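Succinate dehydrogenase subunit C (Mycolicibacterium smegmatis MC2 51, PDB 6LUM) forms part of the haem-bearing membrane domain of succinate dehydrogenase, which probably passes electrons from succinate oxidation to quinone. Local coordinates at residues L32-G37 and F86-G91. Residues are numbered along the deposited sequence.
With HEM (protoporphyrin IX containing Fe), chain B.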
loop_
_atom_site.group_PDB
_atom_site.type_symbol
_atom_site.label_atom_id
_atom_site.label_comp_id
_atom_site.label_asym_id
_atom_site.label_seq_id
_atom_site.Cartn_x
_atom_site.Cartn_y
_atom_site.Cartn_z
ATOM N N LEU F 32 -21.056 -14.050 -35.578
ATOM C CA LEU F 32 -20.916 -13.710 -36.990
ATOM C C LEU F 32 -19.883 -12.618 -37.211
ATOM O O LEU F 32 -19.115 -12.674 -38.172
ATOM C CB LEU F 32 -22.252 -13.274 -37.568
ATOM C CG LEU F 32 -23.244 -14.346 -37.956
ATOM C CD1 LEU F 32 -24.576 -13.718 -38.220
ATOM C CD2 LEU F 32 -22.729 -14.977 -39.213
ATOM N N HIS F 33 -19.883 -11.590 -36.369
ATOM C CA HIS F 33 -18.889 -10.534 -36.473
ATOM C C HIS F 33 -17.486 -11.110 -36.438
ATOM O O HIS F 33 -16.650 -10.796 -37.288
ATOM C CB HIS F 33 -19.095 -9.546 -35.331
ATOM C CG HIS F 33 -18.610 -8.165 -35.615
ATOM N ND1 HIS F 33 -17.537 -7.608 -34.961
ATOM C CD2 HIS F 33 -19.068 -7.218 -36.460
ATOM C CE1 HIS F 33 -17.347 -6.382 -35.404
ATOM N NE2 HIS F 33 -18.261 -6.120 -36.315
ATOM N N ARG F 34 -17.216 -11.969 -35.463
ATOM C CA ARG F 34 -15.890 -12.554 -35.321
ATOM C C ARG F 34 -15.518 -13.394 -36.536
ATOM O O ARG F 34 -14.402 -13.286 -37.064
ATOM C CB ARG F 34 -15.857 -13.385 -34.042
ATOM C CG ARG F 34 -14.703 -14.323 -33.897
ATOM C CD ARG F 34 -14.565 -14.776 -32.466
ATOM N NE ARG F 34 -14.186 -13.676 -31.592
ATOM C CZ ARG F 34 -13.667 -13.830 -30.384
ATOM N NH1 ARG F 34 -13.466 -15.039 -29.905
ATOM N NH2 ARG F 34 -13.351 -12.777 -29.655
ATOM N N ILE F 35 -16.453 -14.213 -37.014
ATOM C CA ILE F 35 -16.172 -15.104 -38.134
ATOM C C ILE F 35 -15.895 -14.312 -39.404
ATOM O O ILE F 35 -14.927 -14.581 -40.122
ATOM C CB ILE F 35 -17.339 -16.085 -38.320
ATOM C CG1 ILE F 35 -17.248 -17.203 -37.289
ATOM C CG2 ILE F 35 -17.362 -16.625 -39.719
ATOM C CD1 ILE F 35 -18.522 -17.951 -37.113
ATOM N N THR F 36 -16.736 -13.322 -39.704
ATOM C CA THR F 36 -16.552 -12.535 -40.917
ATOM C C THR F 36 -15.290 -11.684 -40.847
ATOM O O THR F 36 -14.608 -11.499 -41.859
ATOM C CB THR F 36 -17.775 -11.665 -41.164
ATOM O OG1 THR F 36 -18.078 -10.933 -39.982
ATOM C CG2 THR F 36 -18.956 -12.511 -41.490
ATOM N N GLY F 37 -14.944 -11.175 -39.669
ATOM C CA GLY F 37 -13.704 -10.437 -39.549
ATOM C C GLY F 37 -12.495 -11.291 -39.854
ATOM O O GLY F 37 -11.605 -10.887 -40.604
ATOM N N PHE F 86 -21.833 -7.292 -43.914
ATOM C CA PHE F 86 -22.334 -7.558 -42.572
ATOM C C PHE F 86 -21.383 -7.029 -41.516
ATOM O O PHE F 86 -21.819 -6.457 -40.515
ATOM C CB PHE F 86 -22.568 -9.046 -42.343
ATOM C CG PHE F 86 -23.011 -9.356 -40.942
ATOM C CD1 PHE F 86 -24.327 -9.196 -40.567
ATOM C CD2 PHE F 86 -22.105 -9.748 -39.986
ATOM C CE1 PHE F 86 -24.720 -9.448 -39.284
ATOM C CE2 PHE F 86 -22.504 -9.993 -38.705
ATOM C CZ PHE F 86 -23.809 -9.847 -38.356
ATOM N N HIS F 87 -20.082 -7.239 -41.699
ATOM C CA HIS F 87 -19.120 -6.733 -40.733
ATOM C C HIS F 87 -19.216 -5.224 -40.595
ATOM O O HIS F 87 -19.179 -4.698 -39.485
ATOM C CB HIS F 87 -17.719 -7.142 -41.142
ATOM C CG HIS F 87 -16.799 -7.343 -39.994
ATOM N ND1 HIS F 87 -16.020 -6.337 -39.484
ATOM C CD2 HIS F 87 -16.533 -8.436 -39.253
ATOM C CE1 HIS F 87 -15.314 -6.801 -38.476
ATOM N NE2 HIS F 87 -15.607 -8.073 -38.314
ATOM N N ALA F 88 -19.367 -4.510 -41.707
ATOM C CA ALA F 88 -19.454 -3.058 -41.640
ATOM C C ALA F 88 -20.700 -2.610 -40.896
ATOM O O ALA F 88 -20.634 -1.742 -40.019
ATOM C CB ALA F 88 -19.433 -2.477 -43.046
ATOM N N LEU F 89 -21.849 -3.199 -41.223
ATOM C CA LEU F 89 -23.095 -2.800 -40.570
ATOM C C LEU F 89 -23.079 -3.114 -39.076
ATOM O O LEU F 89 -23.415 -2.263 -38.239
ATOM C CB LEU F 89 -24.268 -3.488 -41.252
ATOM C CG LEU F 89 -24.506 -3.091 -42.698
ATOM C CD1 LEU F 89 -25.529 -4.004 -43.301
ATOM C CD2 LEU F 89 -24.976 -1.668 -42.765
ATOM N N ASN F 90 -22.691 -4.335 -38.714
ATOM C CA ASN F 90 -22.650 -4.680 -37.303
ATOM C C ASN F 90 -21.591 -3.892 -36.549
ATOM O O ASN F 90 -21.764 -3.615 -35.360
ATOM C CB ASN F 90 -22.404 -6.164 -37.125
ATOM C CG ASN F 90 -22.918 -6.664 -35.820
ATOM O OD1 ASN F 90 -24.103 -6.913 -35.675
ATOM N ND2 ASN F 90 -22.041 -6.792 -34.848
ATOM N N GLY F 91 -20.490 -3.523 -37.198
ATOM C CA GLY F 91 -19.522 -2.684 -36.532
ATOM C C GLY F 91 -20.049 -1.295 -36.288
ATOM O O GLY F 91 -19.706 -0.672 -35.288
HETATM C CHA HEM B . -13.534 -6.198 -35.020
HETATM C CHB HEM B . -11.233 -7.544 -39.000
HETATM C CHC HEM B . -13.636 -4.080 -41.302
HETATM C CHD HEM B . -15.748 -2.540 -37.284
HETATM C C1A HEM B . -12.796 -6.928 -35.911
HETATM C C2A HEM B . -12.189 -8.212 -35.674
HETATM C C3A HEM B . -11.556 -8.577 -36.771
HETATM C C4A HEM B . -11.735 -7.541 -37.738
HETATM C CMA HEM B . -10.762 -9.866 -36.998
HETATM C CAA HEM B . -12.262 -9.028 -34.382
HETATM C CBA HEM B . -13.679 -9.502 -34.150
HETATM C CGA HEM B . -13.800 -9.885 -32.712
HETATM O O1A HEM B . -14.847 -10.440 -32.331
HETATM O O2A HEM B . -12.850 -9.628 -31.944
HETATM C C1B HEM B . -11.629 -6.644 -39.934
HETATM C C2B HEM B . -11.001 -6.449 -41.201
HETATM C C3B HEM B . -11.696 -5.493 -41.815
HETATM C C4B HEM B . -12.742 -5.055 -40.961
HETATM C CMB HEM B . -9.779 -7.260 -41.668
HETATM C CAB HEM B . -11.516 -4.837 -43.177
HETATM C CBB HEM B . -10.370 -4.972 -43.813
HETATM C C1C HEM B . -14.437 -3.389 -40.442
HETATM C C2C HEM B . -15.350 -2.360 -40.817
HETATM C C3C HEM B . -15.939 -1.915 -39.726
HETATM C C4C HEM B . -15.426 -2.663 -38.606
HETATM C CMC HEM B . -15.598 -1.864 -42.247
HETATM C CAC HEM B . -16.993 -0.803 -39.745
HETATM C CBC HEM B . -17.444 -0.218 -38.642
HETATM C C1D HEM B . -15.256 -3.354 -36.300
HETATM C C2D HEM B . -15.390 -3.165 -34.880
HETATM C C3D HEM B . -14.778 -4.172 -34.283
HETATM C C4D HEM B . -14.232 -5.045 -35.277
HETATM C CMD HEM B . -16.108 -2.006 -34.173
HETATM C CAD HEM B . -14.658 -4.400 -32.781
HETATM C CBD HEM B . -15.617 -5.517 -32.437
HETATM C CGD HEM B . -15.540 -5.752 -30.970
HETATM O O1D HEM B . -14.598 -5.205 -30.352
HETATM O O2D HEM B . -16.415 -6.474 -30.437
HETATM N NA HEM B . -12.503 -6.542 -37.193
HETATM N NB HEM B . -12.685 -5.778 -39.802
HETATM N NC HEM B . -14.504 -3.559 -39.085
HETATM N ND HEM B . -14.536 -4.512 -36.508
HETATM FE FE HEM B . -13.492 -5.048 -38.139
#
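Segments 32-37 and 86-91, on helices 25-52 and 71-99, run at 137° between their N-to-C directions, local axes 9.5 Å apart. The CA-to-CB bonds of H33 and H87 run sideways, but chi1 of -154° and -149° brings their rings into the interface, where they stack face to face, centroids 4.0 Å apart and planes 10° from parallel. Both reach the haem: H87 CE1, rather than a ring nitrogen, is nearest FE at 2.6 Å, while the edge of the H33 ring brings CE1 to 3.4 Å from C4D. Glycines leave room here, since a CB on G37 would clash with H87 NE2 and one on G91 with haem CHD. The p rotamer of T36 turns OG1 back to its own helix, 2.7 Å from L32 O, and to 3.0 Å from H87 CD2. Further from the haem, the t rotamer of F86 lays CE2 3.5 Å from L32 CB; a phospholipid touches this phenylalanine too. The CA-to-CB bond of R34 points away from 86-91, and its NE gives a weak hydrogen bond to haem O1A (3.4 Å). By position and family, H87 is probably an axial histidine in the haem site of a succinate dehydrogenase membrane domain.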